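Local coordinates for protein tryptophane-5-halogenase (Microbispora sp. ATCC PTA-5024, PDB 5UAO) that probably uses FAD chemistry to chlorinate tryptophan at carbon 5 in a lanthipeptide, a step in the biosynthesis of NAI-107, at residues I88-K102 and F172-L185. Sequence-based numbering, arbitrary orientation.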
loop_
_atom_site.group_PDB
_atom_site.type_symbol
_atom_site.label_atom_id
_atom_site.label_comp_id
_atom_site.label_asym_id
_atom_site.label_seq_id
_atom_site.Cartn_x
_atom_site.Cartn_y
_atom_site.Cartn_z
ATOM N N ILE A 88 2.812 -19.541 -21.902
ATOM C CA ILE A 88 3.975 -20.117 -22.586
ATOM C C ILE A 88 4.272 -21.459 -21.964
ATOM O O ILE A 88 4.455 -21.532 -20.754
ATOM C CB ILE A 88 5.210 -19.215 -22.454
ATOM C CG1 ILE A 88 5.004 -17.949 -23.303
ATOM C CG2 ILE A 88 6.443 -19.972 -22.878
ATOM C CD1 ILE A 88 6.116 -16.950 -23.154
ATOM N N ASP A 89 4.261 -22.522 -22.778
ATOM C CA ASP A 89 4.572 -23.868 -22.339
ATOM C C ASP A 89 6.015 -24.012 -21.856
ATOM O O ASP A 89 6.948 -23.741 -22.593
ATOM C CB ASP A 89 4.388 -24.853 -23.513
ATOM C CG ASP A 89 4.860 -26.285 -23.171
ATOM O OD1 ASP A 89 4.212 -26.963 -22.357
ATOM O OD2 ASP A 89 5.885 -26.744 -23.696
ATOM N N PRO A 90 6.199 -24.526 -20.657
ATOM C CA PRO A 90 7.578 -24.506 -20.136
ATOM C C PRO A 90 8.562 -25.397 -20.812
ATOM O O PRO A 90 9.726 -25.035 -20.878
ATOM C CB PRO A 90 7.425 -24.898 -18.682
ATOM C CG PRO A 90 6.064 -25.446 -18.531
ATOM C CD PRO A 90 5.208 -24.837 -19.601
ATOM N N ALA A 91 8.128 -26.558 -21.327
ATOM C CA ALA A 91 9.064 -27.446 -21.998
ATOM C C ALA A 91 9.562 -26.777 -23.282
ATOM O O ALA A 91 10.764 -26.751 -23.588
ATOM C CB ALA A 91 8.397 -28.823 -22.281
ATOM N N GLU A 92 8.645 -26.191 -24.018
ATOM C CA GLU A 92 8.987 -25.455 -25.225
ATOM C C GLU A 92 9.885 -24.244 -24.967
ATOM O O GLU A 92 10.811 -23.969 -25.716
ATOM C CB GLU A 92 7.713 -24.961 -25.922
ATOM C CG GLU A 92 7.951 -24.437 -27.339
ATOM C CD GLU A 92 6.660 -24.009 -28.047
ATOM O OE1 GLU A 92 5.975 -23.059 -27.570
ATOM O OE2 GLU A 92 6.359 -24.629 -29.103
ATOM N N PHE A 93 9.560 -23.512 -23.938
ATOM C CA PHE A 93 10.397 -22.365 -23.498
ATOM C C PHE A 93 11.808 -22.836 -23.192
ATOM O O PHE A 93 12.823 -22.241 -23.669
ATOM C CB PHE A 93 9.772 -21.677 -22.299
ATOM C CG PHE A 93 10.550 -20.499 -21.792
ATOM C CD1 PHE A 93 10.441 -19.284 -22.404
ATOM C CD2 PHE A 93 11.366 -20.620 -20.660
ATOM C CE1 PHE A 93 11.138 -18.180 -21.931
ATOM C CE2 PHE A 93 12.061 -19.530 -20.203
ATOM C CZ PHE A 93 11.943 -18.317 -20.845
ATOM N N TYR A 94 11.913 -23.929 -22.457
ATOM C CA TYR A 94 13.235 -24.424 -22.119
ATOM C C TYR A 94 14.010 -24.887 -23.347
ATOM O O TYR A 94 15.244 -24.704 -23.484
ATOM C CB TYR A 94 13.196 -25.540 -21.069
ATOM C CG TYR A 94 13.258 -25.053 -19.631
ATOM C CD1 TYR A 94 12.270 -24.264 -19.101
ATOM C CD2 TYR A 94 14.266 -25.454 -18.786
ATOM C CE1 TYR A 94 12.303 -23.845 -17.804
ATOM C CE2 TYR A 94 14.297 -25.052 -17.461
ATOM C CZ TYR A 94 13.343 -24.227 -16.990
ATOM O OH TYR A 94 13.386 -23.853 -15.672
ATOM N N GLN A 95 13.281 -25.459 -24.265
ATOM C CA GLN A 95 13.893 -25.961 -25.460
ATOM C C GLN A 95 14.399 -24.811 -26.349
ATOM O O GLN A 95 15.458 -24.888 -26.914
ATOM C CB GLN A 95 12.838 -26.820 -26.208
ATOM C CG GLN A 95 13.293 -27.408 -27.519
ATOM C CD GLN A 95 14.505 -28.297 -27.325
ATOM O OE1 GLN A 95 14.710 -28.867 -26.237
ATOM N NE2 GLN A 95 15.326 -28.416 -28.368
ATOM N N HIS A 96 13.605 -23.778 -26.514
ATOM C CA HIS A 96 13.942 -22.708 -27.429
ATOM C C HIS A 96 14.775 -21.641 -26.770
ATOM O O HIS A 96 15.607 -21.018 -27.424
ATOM C CB HIS A 96 12.689 -22.053 -27.949
ATOM C CG HIS A 96 12.044 -22.791 -29.065
ATOM N ND1 HIS A 96 11.457 -24.028 -28.905
ATOM C CD2 HIS A 96 11.882 -22.460 -30.361
ATOM C CE1 HIS A 96 10.965 -24.432 -30.062
ATOM N NE2 HIS A 96 11.221 -23.506 -30.964
ATOM N N VAL A 97 14.546 -21.355 -25.508
ATOM C CA VAL A 97 15.291 -20.183 -24.921
ATOM C C VAL A 97 16.550 -20.629 -24.162
ATOM O O VAL A 97 17.520 -19.868 -24.043
ATOM C CB VAL A 97 14.380 -19.340 -24.036
ATOM C CG1 VAL A 97 15.152 -18.166 -23.347
ATOM C CG2 VAL A 97 13.230 -18.829 -24.878
ATOM N N ARG A 98 16.532 -21.852 -23.653
ATOM C CA ARG A 98 17.606 -22.395 -22.883
ATOM C C ARG A 98 17.998 -21.534 -21.656
ATOM O O ARG A 98 19.140 -21.186 -21.491
ATOM C CB ARG A 98 18.813 -22.728 -23.787
ATOM C CG ARG A 98 18.537 -23.948 -24.720
ATOM C CD ARG A 98 19.596 -24.181 -25.810
ATOM N NE ARG A 98 20.916 -23.723 -25.380
ATOM C CZ ARG A 98 21.892 -23.293 -26.182
ATOM N NH1 ARG A 98 21.743 -23.323 -27.517
ATOM N NH2 ARG A 98 23.037 -22.840 -25.630
ATOM N N PRO A 99 17.059 -21.338 -20.718
ATOM C CA PRO A 99 17.314 -20.454 -19.596
ATOM C C PRO A 99 18.229 -21.108 -18.595
ATOM O O PRO A 99 18.339 -22.358 -18.558
ATOM C CB PRO A 99 15.948 -20.318 -18.949
ATOM C CG PRO A 99 15.313 -21.699 -19.230
ATOM C CD PRO A 99 15.718 -21.917 -20.646
ATOM N N THR A 100 18.907 -20.268 -17.812
ATOM C CA THR A 100 19.487 -20.645 -16.546
ATOM C C THR A 100 18.746 -20.017 -15.366
ATOM O O THR A 100 17.780 -19.227 -15.537
ATOM C CB THR A 100 20.954 -20.249 -16.454
ATOM O OG1 THR A 100 21.026 -18.872 -16.665
ATOM C CG2 THR A 100 21.736 -20.941 -17.518
ATOM N N TRP A 101 19.177 -20.382 -14.171
ATOM C CA TRP A 101 18.447 -20.093 -13.001
ATOM C C TRP A 101 19.161 -19.052 -12.176
ATOM O O TRP A 101 20.394 -19.092 -12.016
ATOM C CB TRP A 101 18.181 -21.329 -12.126
ATOM C CG TRP A 101 17.264 -22.335 -12.736
ATOM C CD1 TRP A 101 16.358 -22.169 -13.746
ATOM C CD2 TRP A 101 17.239 -23.716 -12.394
ATOM N NE1 TRP A 101 15.736 -23.417 -14.043
ATOM C CE2 TRP A 101 16.281 -24.360 -13.226
ATOM C CE3 TRP A 101 17.942 -24.471 -11.460
ATOM C CZ2 TRP A 101 15.977 -25.733 -13.101
ATOM C CZ3 TRP A 101 17.633 -25.818 -11.339
ATOM C CH2 TRP A 101 16.660 -26.430 -12.165
ATOM N N LYS A 102 18.345 -18.184 -11.609
ATOM C CA LYS A 102 18.835 -17.070 -10.733
ATOM C C LYS A 102 18.154 -17.180 -9.356
ATOM O O LYS A 102 16.946 -17.041 -9.241
ATOM C CB LYS A 102 18.542 -15.765 -11.404
ATOM C CG LYS A 102 18.987 -14.558 -10.610
ATOM C CD LYS A 102 18.321 -13.288 -11.125
ATOM C CE LYS A 102 18.721 -12.095 -10.299
ATOM N NZ LYS A 102 17.915 -10.922 -10.715
ATOM N N PHE A 172 12.467 -18.211 -7.542
ATOM C CA PHE A 172 13.690 -18.071 -8.373
ATOM C C PHE A 172 13.285 -17.471 -9.703
ATOM O O PHE A 172 12.086 -17.432 -10.079
ATOM C CB PHE A 172 14.411 -19.443 -8.567
ATOM C CG PHE A 172 13.631 -20.384 -9.508
ATOM C CD1 PHE A 172 12.584 -21.181 -9.019
ATOM C CD2 PHE A 172 13.881 -20.370 -10.870
ATOM C CE1 PHE A 172 11.824 -21.959 -9.889
ATOM C CE2 PHE A 172 13.156 -21.173 -11.757
ATOM C CZ PHE A 172 12.121 -21.979 -11.251
ATOM N N ALA A 173 14.286 -17.053 -10.481
ATOM C CA ALA A 173 14.049 -16.360 -11.737
ATOM C C ALA A 173 14.931 -16.949 -12.811
ATOM O O ALA A 173 15.639 -17.953 -12.590
ATOM C CB ALA A 173 14.317 -14.890 -11.578
ATOM N N TYR A 174 14.775 -16.412 -14.014
ATOM C CA TYR A 174 15.533 -16.879 -15.135
ATOM C C TYR A 174 16.622 -15.891 -15.522
ATOM O O TYR A 174 16.468 -14.647 -15.441
ATOM C CB TYR A 174 14.652 -17.033 -16.353
ATOM C CG TYR A 174 13.542 -18.094 -16.275
ATOM C CD1 TYR A 174 13.788 -19.361 -15.772
ATOM C CD2 TYR A 174 12.281 -17.840 -16.821
ATOM C CE1 TYR A 174 12.780 -20.312 -15.724
ATOM C CE2 TYR A 174 11.271 -18.824 -16.831
ATOM C CZ TYR A 174 11.537 -20.055 -16.261
ATOM O OH TYR A 174 10.545 -21.044 -16.266
ATOM N N HIS A 175 17.665 -16.447 -16.085
ATOM C CA HIS A 175 18.544 -15.694 -17.010
ATOM C C HIS A 175 18.279 -16.229 -18.425
ATOM O O HIS A 175 18.198 -17.477 -18.653
ATOM C CB HIS A 175 20.023 -15.919 -16.706
ATOM C CG HIS A 175 20.470 -15.592 -15.327
ATOM N ND1 HIS A 175 21.044 -16.538 -14.500
ATOM C CD2 HIS A 175 20.569 -14.418 -14.656
ATOM C CE1 HIS A 175 21.387 -15.977 -13.354
ATOM N NE2 HIS A 175 21.140 -14.686 -13.441
ATOM N N MET A 176 18.117 -15.311 -19.375
ATOM C CA MET A 176 17.666 -15.625 -20.751
ATOM C C MET A 176 18.500 -14.861 -21.786
ATOM O O MET A 176 18.547 -13.613 -21.781
ATOM C CB MET A 176 16.190 -15.270 -20.943
ATOM C CG MET A 176 15.262 -15.919 -19.938
ATOM S SD MET A 176 13.623 -15.182 -19.927
ATOM C CE MET A 176 13.997 -13.565 -19.281
ATOM N N ASP A 177 19.172 -15.604 -22.647
ATOM C CA ASP A 177 19.816 -15.048 -23.807
ATOM C C ASP A 177 18.853 -14.233 -24.611
ATOM O O ASP A 177 17.804 -14.718 -25.031
ATOM C CB ASP A 177 20.373 -16.174 -24.682
ATOM C CG ASP A 177 21.066 -15.657 -25.899
ATOM O OD1 ASP A 177 22.249 -15.328 -25.716
ATOM O OD2 ASP A 177 20.448 -15.569 -27.009
ATOM N N ASN A 178 19.187 -12.962 -24.799
ATOM C CA ASN A 178 18.275 -12.065 -25.408
ATOM C C ASN A 178 17.903 -12.359 -26.834
ATOM O O ASN A 178 16.736 -12.217 -27.196
ATOM C CB ASN A 178 18.777 -10.623 -25.365
ATOM C CG ASN A 178 17.653 -9.689 -25.578
ATOM O OD1 ASN A 178 16.708 -9.639 -24.748
ATOM N ND2 ASN A 178 17.652 -9.014 -26.720
ATOM N N ALA A 179 18.881 -12.747 -27.643
ATOM C CA ALA A 179 18.584 -13.105 -29.019
ATOM C C ALA A 179 17.656 -14.348 -29.084
ATOM O O ALA A 179 16.661 -14.286 -29.806
ATOM C CB ALA A 179 19.852 -13.251 -29.862
ATOM N N ARG A 180 17.870 -15.378 -28.256
ATOM C CA ARG A 180 16.973 -16.531 -28.289
ATOM C C ARG A 180 15.623 -16.154 -27.795
ATOM O O ARG A 180 14.637 -16.673 -28.318
ATOM C CB ARG A 180 17.424 -17.752 -27.459
ATOM C CG ARG A 180 18.554 -18.566 -28.075
ATOM C CD ARG A 180 18.798 -19.870 -27.355
ATOM N NE ARG A 180 19.459 -19.713 -26.047
ATOM C CZ ARG A 180 20.790 -19.645 -25.841
ATOM N NH1 ARG A 180 21.651 -19.658 -26.847
ATOM N NH2 ARG A 180 21.277 -19.548 -24.619
ATOM N N LEU A 181 15.540 -15.305 -26.766
ATOM C CA LEU A 181 14.227 -14.940 -26.231
ATOM C C LEU A 181 13.372 -14.225 -27.221
ATOM O O LEU A 181 12.142 -14.528 -27.385
ATOM C CB LEU A 181 14.321 -14.092 -24.949
ATOM C CG LEU A 181 12.990 -13.604 -24.376
ATOM C CD1 LEU A 181 12.121 -14.757 -23.893
ATOM C CD2 LEU A 181 13.240 -12.611 -23.246
ATOM N N VAL A 182 13.966 -13.194 -27.813
ATOM C CA VAL A 182 13.275 -12.454 -28.849
ATOM C C VAL A 182 12.789 -13.296 -30.027
ATOM O O VAL A 182 11.688 -13.058 -30.517
ATOM C CB VAL A 182 14.037 -11.182 -29.309
ATOM C CG1 VAL A 182 13.226 -10.492 -30.402
ATOM C CG2 VAL A 182 14.122 -10.201 -28.148
ATOM N N ARG A 183 13.624 -14.219 -30.491
ATOM C CA ARG A 183 13.289 -15.032 -31.641
ATOM C C ARG A 183 12.064 -15.896 -31.252
ATOM O O ARG A 183 11.138 -16.046 -32.005
ATOM C CB ARG A 183 14.489 -15.894 -32.064
ATOM C CG ARG A 183 14.172 -16.858 -33.197
ATOM C CD ARG A 183 15.435 -17.475 -33.751
ATOM N NE ARG A 183 15.212 -18.798 -34.340
ATOM C CZ ARG A 183 14.802 -19.032 -35.590
ATOM N NH1 ARG A 183 14.538 -18.027 -36.434
ATOM N NH2 ARG A 183 14.652 -20.293 -35.999
ATOM N N TYR A 184 12.100 -16.452 -30.055
ATOM C CA TYR A 184 11.006 -17.267 -29.587
ATOM C C TYR A 184 9.711 -16.529 -29.428
ATOM O O TYR A 184 8.662 -16.976 -29.882
ATOM C CB TYR A 184 11.345 -17.874 -28.243
ATOM C CG TYR A 184 10.226 -18.731 -27.734
ATOM C CD1 TYR A 184 9.836 -19.893 -28.434
ATOM C CD2 TYR A 184 9.632 -18.479 -26.534
ATOM C CE1 TYR A 184 8.807 -20.724 -27.962
ATOM C CE2 TYR A 184 8.622 -19.316 -26.046
ATOM C CZ TYR A 184 8.229 -20.452 -26.753
ATOM O OH TYR A 184 7.230 -21.298 -26.259
ATOM N N LEU A 185 9.760 -15.377 -28.776
ATOM C CA LEU A 185 8.591 -14.546 -28.686
ATOM C C LEU A 185 8.067 -14.126 -30.067
ATOM O O LEU A 185 6.866 -14.048 -30.298
ATOM C CB LEU A 185 8.877 -13.294 -27.846
ATOM C CG LEU A 185 9.281 -13.481 -26.386
ATOM C CD1 LEU A 185 9.643 -12.134 -25.761
ATOM C CD2 LEU A 185 8.216 -14.229 -25.616
HETATM O O HOH W 1 11.180 -23.114 -14.594
HETATM O O HOH W 2 14.697 -19.043 -29.686
HETATM O O HOH W 3 22.468 -19.187 -13.725
#
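Two arginine guanidinium groups, R98 and R180, lie flat on each other, their centres 3.8 Å apart and their planes at 20°. Both form salt bridges to E291, which probably offsets the like charges. The stack sits where a helix-strand segment meets a strand-helix segment in the flavin-dependent halogenase fold. Helix 90-97 packs on helix 178-191, and strands 100-102 and 173-175 form a two-stranded antiparallel sheet. R180 bends at chi3 (-73°), and its NE reaches V97 O at 2.8 Å. That oxygen lies in the guanidinium plane, while NE stands well above the carbonyl plane. The bond ties R180 to the backbone just before R98, where the chain leaves helical phi/psi.

Between the helices, Y184 is a knob set among E92, F93, H96 and V97. With CG anti to the backbone N (chi1 -180°), the ring extends across to helix 90-97, and its hydroxyl donates to E92 OE1 at 2.5 Å. E92 also forms a salt bridge to R191. H96 lays one ring face over Y184 CE1.

F93 links helix and sheet. Its CE2 lies over a face of Y174, 3.5 Å from Y174 CE2. M176 SD meets the edge of the F93 ring, in its plane, a Met-aromatic contact. The M176 side chain lies about 7 Å from the bound FAD. A water joins Y94 OH and Y174 OH, and Y174 OH also bonds H83.

In the sheet, T100-H175 and K102-A173 are hydrogen-bonded pairs flanking W101-Y174. F172 points an edge at the face of W101. H175 NE2 bonds T274, and K102 CB sits over the H175 ring, 3.5 Å from H175 CE1.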